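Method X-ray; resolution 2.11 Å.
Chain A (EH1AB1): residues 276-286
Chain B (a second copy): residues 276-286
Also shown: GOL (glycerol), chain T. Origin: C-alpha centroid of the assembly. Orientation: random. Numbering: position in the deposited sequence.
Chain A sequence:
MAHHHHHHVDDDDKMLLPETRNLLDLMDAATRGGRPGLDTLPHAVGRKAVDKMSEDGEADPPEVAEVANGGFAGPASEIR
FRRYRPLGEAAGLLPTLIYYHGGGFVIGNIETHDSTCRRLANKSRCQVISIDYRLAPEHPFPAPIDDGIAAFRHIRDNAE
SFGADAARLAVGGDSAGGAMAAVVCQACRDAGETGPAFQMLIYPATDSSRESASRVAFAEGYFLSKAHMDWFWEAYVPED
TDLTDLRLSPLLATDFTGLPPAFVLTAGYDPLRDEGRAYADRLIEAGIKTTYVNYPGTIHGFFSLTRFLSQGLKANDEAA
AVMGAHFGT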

ATOM      1  N   GLY A 276      -7.590  -0.462 -13.809  1.00 20.71           N
ATOM      2  CA  GLY A 276      -6.913   0.144 -12.660  1.00 19.83           C
ATOM      3  C   GLY A 276      -5.617  -0.587 -12.353  1.00 19.39           C
ATOM      4  O   GLY A 276      -4.537   0.017 -12.235  1.00 18.26           O
ATOM      5  N   ARG A 277      -5.722  -1.913 -12.266  1.00 18.78           N
ATOM      6  CA  ARG A 277      -4.572  -2.747 -11.982  1.00 20.38           C
ATOM      7  C   ARG A 277      -3.542  -2.607 -13.111  1.00 20.36           C
ATOM      8  O   ARG A 277      -2.336  -2.451 -12.854  1.00 19.98           O
ATOM      9  CB  ARG A 277      -4.986  -4.208 -11.798  1.00 22.08           C
ATOM     10  CG  ARG A 277      -3.854  -5.074 -11.274  1.00 23.52           C
ATOM     11  CD  ARG A 277      -4.302  -6.494 -11.021  1.00 25.15           C
ATOM     12  NE  ARG A 277      -3.186  -7.268 -10.506  1.00 24.84           N
ATOM     13  CZ  ARG A 277      -3.160  -8.586 -10.420  1.00 26.22           C
ATOM     14  NH1 ARG A 277      -4.232  -9.290 -10.765  1.00 25.93           N
ATOM     15  NH2 ARG A 277      -2.049  -9.186 -10.022  1.00 24.98           N
ATOM     16  N   ALA A 278      -4.025  -2.636 -14.357  1.00 20.04           N
ATOM     17  CA  ALA A 278      -3.169  -2.442 -15.532  1.00 20.07           C
ATOM     18  C   ALA A 278      -2.346  -1.159 -15.395  1.00 18.93           C
ATOM     19  O   ALA A 278      -1.163  -1.147 -15.728  1.00 19.20           O
ATOM     20  CB  ALA A 278      -4.006  -2.422 -16.791  1.00 20.98           C
ATOM     21  N   TYR A 279      -2.978  -0.077 -14.923  1.00 18.90           N
ATOM     22  CA  TYR A 279      -2.296   1.224 -14.752  1.00 17.84           C
ATOM     23  C   TYR A 279      -1.149   1.105 -13.729  1.00 17.85           C
ATOM     24  O   TYR A 279      -0.017   1.589 -13.962  1.00 17.05           O
ATOM     25  CB  TYR A 279      -3.306   2.315 -14.386  1.00 18.43           C
ATOM     26  CG  TYR A 279      -2.819   3.700 -14.728  1.00 17.80           C
ATOM     27  CD1 TYR A 279      -2.921   4.192 -16.019  1.00 18.11           C
ATOM     28  CD2 TYR A 279      -2.207   4.497 -13.779  1.00 17.71           C
ATOM     29  CE1 TYR A 279      -2.460   5.457 -16.351  1.00 18.05           C
ATOM     30  CE2 TYR A 279      -1.727   5.759 -14.090  1.00 17.60           C
ATOM     31  CZ  TYR A 279      -1.863   6.246 -15.381  1.00 18.52           C
ATOM     32  OH  TYR A 279      -1.384   7.483 -15.701  1.00 16.98           O
ATOM     33  N   ALA A 280      -1.420   0.441 -12.608  1.00 17.82           N
ATOM     34  CA  ALA A 280      -0.402   0.185 -11.579  1.00 18.93           C
ATOM     35  C   ALA A 280       0.738  -0.662 -12.160  1.00 19.15           C
ATOM     36  O   ALA A 280       1.906  -0.402 -11.902  1.00 18.55           O
ATOM     37  CB  ALA A 280      -1.031  -0.488 -10.382  1.00 18.85           C
ATOM     38  N   ASP A 281       0.379  -1.681 -12.950  1.00 20.68           N
ATOM     39  CA  ASP A 281       1.357  -2.546 -13.619  1.00 21.76           C
ATOM     40  C   ASP A 281       2.305  -1.718 -14.502  1.00 21.16           C
ATOM     41  O   ASP A 281       3.513  -1.930 -14.461  1.00 21.31           O
ATOM     42  CB  ASP A 281       0.673  -3.640 -14.444  1.00 23.26           C
ATOM     43  CG  ASP A 281       0.032  -4.728 -13.603  1.00 25.67           C
ATOM     44  OD1 ASP A 281       0.342  -4.807 -12.384  1.00 26.82           O
ATOM     45  OD2 ASP A 281      -0.799  -5.465 -14.161  1.00 27.53           O
ATOM     46  N   ARG A 282       1.759  -0.779 -15.287  1.00 21.48           N
ATOM     47  CA  ARG A 282       2.572   0.061 -16.176  1.00 22.64           C
ATOM     48  C   ARG A 282       3.479   0.970 -15.343  1.00 21.65           C
ATOM     49  O   ARG A 282       4.671   1.171 -15.698  1.00 19.26           O
ATOM     50  CB  ARG A 282       1.715   0.905 -17.126  1.00 25.97           C
ATOM     51  CG  ARG A 282       0.834   0.115 -18.090  1.00 29.63           C
ATOM     52  CD  ARG A 282       1.364  -0.149 -19.490  1.00 33.97           C
ATOM     53  NE  ARG A 282       2.341   0.803 -20.007  1.00 37.81           N
ATOM     54  CZ  ARG A 282       2.180   1.601 -21.066  1.00 40.61           C
ATOM     55  NH1 ARG A 282       0.992   1.776 -21.624  1.00 44.82           N
ATOM     56  NH2 ARG A 282       3.225   2.237 -21.564  1.00 41.95           N
ATOM     57  N   LEU A 283       2.932   1.515 -14.243  1.00 19.39           N
ATOM     58  CA  LEU A 283       3.733   2.348 -13.351  1.00 19.32           C
ATOM     59  C   LEU A 283       4.890   1.511 -12.780  1.00 19.56           C
ATOM     60  O   LEU A 283       6.027   1.942 -12.811  1.00 19.50           O
ATOM     61  CB  LEU A 283       2.857   2.942 -12.243  1.00 19.28           C
ATOM     62  CG  LEU A 283       1.893   4.043 -12.676  1.00 19.34           C
ATOM     63  CD1 LEU A 283       0.851   4.302 -11.601  1.00 19.08           C
ATOM     64  CD2 LEU A 283       2.643   5.318 -13.034  1.00 18.56           C
ATOM     65  N   ILE A 284       4.592   0.301 -12.292  1.00 20.66           N
ATOM     66  CA  ILE A 284       5.611  -0.544 -11.640  1.00 21.89           C
ATOM     67  C   ILE A 284       6.724  -0.871 -12.645  1.00 23.14           C
ATOM     68  O   ILE A 284       7.911  -0.733 -12.349  1.00 21.18           O
ATOM     69  CB  ILE A 284       4.968  -1.805 -11.031  1.00 21.49           C
ATOM     70  CG1 ILE A 284       4.137  -1.441  -9.802  1.00 21.77           C
ATOM     71  CG2 ILE A 284       6.009  -2.869 -10.697  1.00 21.13           C
ATOM     72  CD1 ILE A 284       3.051  -2.437  -9.483  1.00 22.38           C
ATOM     73  N   GLU A 285       6.314  -1.285 -13.845  1.00 25.12           N
ATOM     74  CA  GLU A 285       7.228  -1.740 -14.876  1.00 27.06           C
ATOM     75  C   GLU A 285       8.122  -0.591 -15.370  1.00 25.48           C
ATOM     76  O   GLU A 285       9.246  -0.846 -15.782  1.00 23.61           O
ATOM     77  CB  GLU A 285       6.435  -2.478 -15.955  1.00 31.24           C
ATOM     78  CG  GLU A 285       6.157  -3.920 -15.555  1.00 38.50           C
ATOM     79  CD  GLU A 285       4.775  -4.472 -15.866  1.00 44.88           C
ATOM     80  OE1 GLU A 285       4.359  -4.384 -17.050  1.00 48.88           O
ATOM     81  OE2 GLU A 285       4.124  -5.006 -14.924  1.00 43.70           O
ATOM     82  N   ALA A 286       7.652   0.660 -15.270  1.00 23.64           N
ATOM     83  CA  ALA A 286       8.438   1.830 -15.627  1.00 23.26           C
ATOM     84  C   ALA A 286       9.359   2.270 -14.481  1.00 22.20           C
ATOM     85  O   ALA A 286      10.032   3.281 -14.590  1.00 21.18           O
ATOM     86  CB  ALA A 286       7.518   2.961 -16.009  1.00 25.24           C
TER
HETATM   87  C1  GOL T 406       0.329  -6.966  -7.527  1.00 37.62           C
HETATM   88  O1  GOL T 406       1.331  -7.772  -6.904  1.00 41.37           O
HETATM   89  C2  GOL T 406       0.927  -6.144  -8.652  1.00 36.18           C
HETATM   90  O2  GOL T 406       1.866  -6.974  -9.352  1.00 31.81           O
HETATM   91  C3  GOL T 406      -0.217  -5.657  -9.553  1.00 35.85           C
HETATM   92  O3  GOL T 406      -0.096  -4.232  -9.754  1.00 42.25           O
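Chain B, residues 276-286: GRAYADRLIEA

Two copies of the same helix can associate without their backbones coming close, provided that long side chains span the gap, and the pair formed by residues 276–286 of EH1AB1 illustrates the principle well. In chain B, as in chain A, residues 276–285 are helical, continuing a helix that begins earlier in the chain, and A286(B) lies beyond its end. The phi/psi values stay close to -60/-45 through most of the helix, and the i to i+4 ladder is regular: D281(B) N donates to R277(B) O at 2.8 Å, and I284(B) N to A280(B) O at 2.8 Å.

The helix of chain B runs antiparallel to that of chain A, with an angle of 177° between their N-to-C directions. Their axes come no closer than 14.5 Å, too far for the intimate packing of small residues. The register is reciprocal: R277(A) faces I284(B), with CA to CA 10.6 Å, and I284(A) faces R277(B), with CA to CA 10.5 Å, and each side-chain contact between the stretches has its counterpart in the other direction.

Arginine is the residue that bridges such a gap. R277(B) has its CA-to-CB bond directed toward chain A and its chi1, chi2 and chi3 all t, so the chain is fully extended and delivers the guanidinium to the far helix; R277(A) does the same in return. Between them they contribute the greater part of the 298 Å² buried by the two stretches. D281 and E285 lie one helical turn apart, and on both chains their CA-to-CB bonds point sideways while the carboxylates come nearer to the partner, so that a single arginine can meet both acids. R277(A) NH2 forms salt bridges with D281(B) OD1 at 3.1 Å and with E285(B) OE2 at 3.0 Å. The hydrogen bond to the aspartate is weak, at 125°, whereas that to the glutamate is better aligned, at 149°; R277(A) NH1 adds another to E285(B) OE2 at 3.3 Å. In the reciprocal set, R277(B) NH2 lies 3.1 Å from D281(A) OD1 and likewise 3.1 Å from E285(A) OE2. The acids approach each guanidinium at its edge, where the N-H groups point, leaving its faces free for nonpolar contact. Over one face of R277(B) lies the CG2 methyl of I284(A), 3.7 Å from R277(B) NH1, and I284(B) CG2 covers R277(A) NH1 at the same distance.

The space left between the helices admits a glycerol, probably from the crystallisation liquor, and this guest breaks the symmetry. R277(B) NE donates to GOL O2 at 2.6 Å, and O2 donates in turn to D281(B) OD1 at 2.8 Å. On the side of chain A, GOL O3 donates to D281(A) OD1 at 2.7 Å, while R277(A) NE meets only carbon C3, at 3.5 Å. The protein contacts remain nearly symmetric all the same.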

ATOM      1  N   GLY B 276       8.789 -11.974  -4.759  1.00 16.65           N
ATOM      2  CA  GLY B 276       7.979 -11.207  -3.831  1.00 17.35           C
ATOM      3  C   GLY B 276       6.708 -10.695  -4.496  1.00 17.57           C
ATOM      4  O   GLY B 276       5.625 -10.869  -3.979  1.00 17.14           O
ATOM      5  N   ARG B 277       6.850 -10.105  -5.685  1.00 18.04           N
ATOM      6  CA  ARG B 277       5.687  -9.619  -6.428  1.00 19.05           C
ATOM      7  C   ARG B 277       4.764 -10.783  -6.822  1.00 18.34           C
ATOM      8  O   ARG B 277       3.542 -10.664  -6.746  1.00 17.88           O
ATOM      9  CB  ARG B 277       6.121  -8.856  -7.676  1.00 19.61           C
ATOM     10  CG  ARG B 277       4.961  -8.150  -8.362  1.00 20.04           C
ATOM     11  CD  ARG B 277       5.430  -7.363  -9.551  1.00 20.12           C
ATOM     12  NE  ARG B 277       4.316  -6.709 -10.206  1.00 19.97           N
ATOM     13  CZ  ARG B 277       4.371  -6.197 -11.425  1.00 20.28           C
ATOM     14  NH1 ARG B 277       5.511  -6.230 -12.091  1.00 21.62           N
ATOM     15  NH2 ARG B 277       3.284  -5.694 -11.988  1.00 20.90           N
ATOM     16  N   ALA B 278       5.363 -11.895  -7.259  1.00 18.69           N
ATOM     17  CA  ALA B 278       4.618 -13.118  -7.612  1.00 17.88           C
ATOM     18  C   ALA B 278       3.725 -13.555  -6.446  1.00 18.07           C
ATOM     19  O   ALA B 278       2.570 -13.938  -6.646  1.00 19.04           O
ATOM     20  CB  ALA B 278       5.578 -14.209  -8.006  1.00 18.01           C
ATOM     21  N   TYR B 279       4.256 -13.482  -5.223  1.00 17.47           N
ATOM     22  CA  TYR B 279       3.506 -13.894  -4.047  1.00 17.27           C
ATOM     23  C   TYR B 279       2.274 -12.989  -3.863  1.00 16.89           C
ATOM     24  O   TYR B 279       1.169 -13.479  -3.596  1.00 16.67           O
ATOM     25  CB  TYR B 279       4.414 -13.918  -2.812  1.00 17.84           C
ATOM     26  CG  TYR B 279       3.870 -14.775  -1.705  1.00 17.90           C
ATOM     27  CD1 TYR B 279       4.064 -16.148  -1.730  1.00 19.09           C
ATOM     28  CD2 TYR B 279       3.122 -14.235  -0.673  1.00 17.56           C
ATOM     29  CE1 TYR B 279       3.543 -16.965  -0.743  1.00 19.64           C
ATOM     30  CE2 TYR B 279       2.606 -15.037   0.331  1.00 18.70           C
ATOM     31  CZ  TYR B 279       2.800 -16.412   0.283  1.00 19.49           C
ATOM     32  OH  TYR B 279       2.297 -17.248   1.237  1.00 18.93           O
ATOM     33  N   ALA B 280       2.466 -11.672  -3.983  1.00 16.25           N
ATOM     34  CA  ALA B 280       1.359 -10.717  -3.929  1.00 17.48           C
ATOM     35  C   ALA B 280       0.350 -11.020  -5.049  1.00 17.89           C
ATOM     36  O   ALA B 280      -0.857 -11.006  -4.817  1.00 18.56           O
ATOM     37  CB  ALA B 280       1.874  -9.304  -4.025  1.00 17.22           C
ATOM     38  N   ASP B 281       0.848 -11.290  -6.257  1.00 18.77           N
ATOM     39  CA  ASP B 281      -0.035 -11.633  -7.381  1.00 20.76           C
ATOM     40  C   ASP B 281      -0.881 -12.872  -7.047  1.00 20.38           C
ATOM     41  O   ASP B 281      -2.060 -12.897  -7.401  1.00 19.98           O
ATOM     42  CB  ASP B 281       0.715 -11.879  -8.690  1.00 21.62           C
ATOM     43  CG  ASP B 281       1.344 -10.643  -9.311  1.00 23.73           C
ATOM     44  OD1 ASP B 281       0.852  -9.513  -9.053  1.00 25.76           O
ATOM     45  OD2 ASP B 281       2.333 -10.821 -10.040  1.00 24.22           O
ATOM     46  N   ARG B 282      -0.301 -13.886  -6.392  1.00 20.14           N
ATOM     47  CA  ARG B 282      -1.079 -15.101  -6.055  1.00 21.80           C
ATOM     48  C   ARG B 282      -2.160 -14.756  -5.017  1.00 21.34           C
ATOM     49  O   ARG B 282      -3.285 -15.279  -5.086  1.00 20.96           O
ATOM     50  CB  ARG B 282      -0.187 -16.244  -5.555  1.00 24.35           C
ATOM     51  CG  ARG B 282       0.773 -16.840  -6.580  1.00 26.51           C
ATOM     52  CD  ARG B 282       0.209 -17.888  -7.522  1.00 31.48           C
ATOM     53  NE  ARG B 282      -0.737 -18.834  -6.929  1.00 35.88           N
ATOM     54  CZ  ARG B 282      -0.474 -20.098  -6.560  1.00 39.13           C
ATOM     55  NH1 ARG B 282       0.760 -20.579  -6.563  1.00 40.46           N
ATOM     56  NH2 ARG B 282      -1.467 -20.884  -6.177  1.00 39.02           N
ATOM     57  N   LEU B 283      -1.829 -13.870  -4.063  1.00 19.46           N
ATOM     58  CA  LEU B 283      -2.779 -13.447  -3.041  1.00 19.41           C
ATOM     59  C   LEU B 283      -3.928 -12.672  -3.695  1.00 19.15           C
ATOM     60  O   LEU B 283      -5.100 -12.933  -3.422  1.00 18.52           O
ATOM     61  CB  LEU B 283      -2.060 -12.614  -1.969  1.00 19.43           C
ATOM     62  CG  LEU B 283      -1.093 -13.387  -1.074  1.00 20.22           C
ATOM     63  CD1 LEU B 283      -0.122 -12.455  -0.355  1.00 20.62           C
ATOM     64  CD2 LEU B 283      -1.855 -14.239  -0.066  1.00 20.66           C
ATOM     65  N   ILE B 284      -3.586 -11.731  -4.578  1.00 20.87           N
ATOM     66  CA  ILE B 284      -4.571 -10.877  -5.239  1.00 22.09           C
ATOM     67  C   ILE B 284      -5.552 -11.773  -6.004  1.00 24.24           C
ATOM     68  O   ILE B 284      -6.767 -11.645  -5.862  1.00 24.06           O
ATOM     69  CB  ILE B 284      -3.884  -9.824  -6.131  1.00 22.19           C
ATOM     70  CG1 ILE B 284      -3.206  -8.761  -5.263  1.00 22.16           C
ATOM     71  CG2 ILE B 284      -4.846  -9.192  -7.131  1.00 22.41           C
ATOM     72  CD1 ILE B 284      -2.080  -8.047  -5.943  1.00 22.76           C
ATOM     73  N   GLU B 285      -4.997 -12.729  -6.744  1.00 26.23           N
ATOM     74  CA  GLU B 285      -5.776 -13.550  -7.644  1.00 28.56           C
ATOM     75  C   GLU B 285      -6.647 -14.543  -6.858  1.00 26.29           C
ATOM     76  O   GLU B 285      -7.677 -14.932  -7.351  1.00 25.11           O
ATOM     77  CB  GLU B 285      -4.831 -14.120  -8.703  1.00 33.61           C
ATOM     78  CG  GLU B 285      -4.493 -13.050  -9.742  1.00 38.94           C
ATOM     79  CD  GLU B 285      -3.158 -13.165 -10.458  1.00 45.22           C
ATOM     80  OE1 GLU B 285      -2.721 -14.314 -10.718  1.00 47.71           O
ATOM     81  OE2 GLU B 285      -2.562 -12.096 -10.758  1.00 46.21           O
ATOM     82  N   ALA B 286      -6.285 -14.879  -5.613  1.00 24.47           N
ATOM     83  CA  ALA B 286      -7.116 -15.723  -4.765  1.00 23.35           C
ATOM     84  C   ALA B 286      -8.201 -14.906  -4.037  1.00 22.76           C
ATOM     85  O   ALA B 286      -8.949 -15.463  -3.257  1.00 23.32           O
ATOM     86  CB  ALA B 286      -6.246 -16.459  -3.774  1.00 25.16           C
TER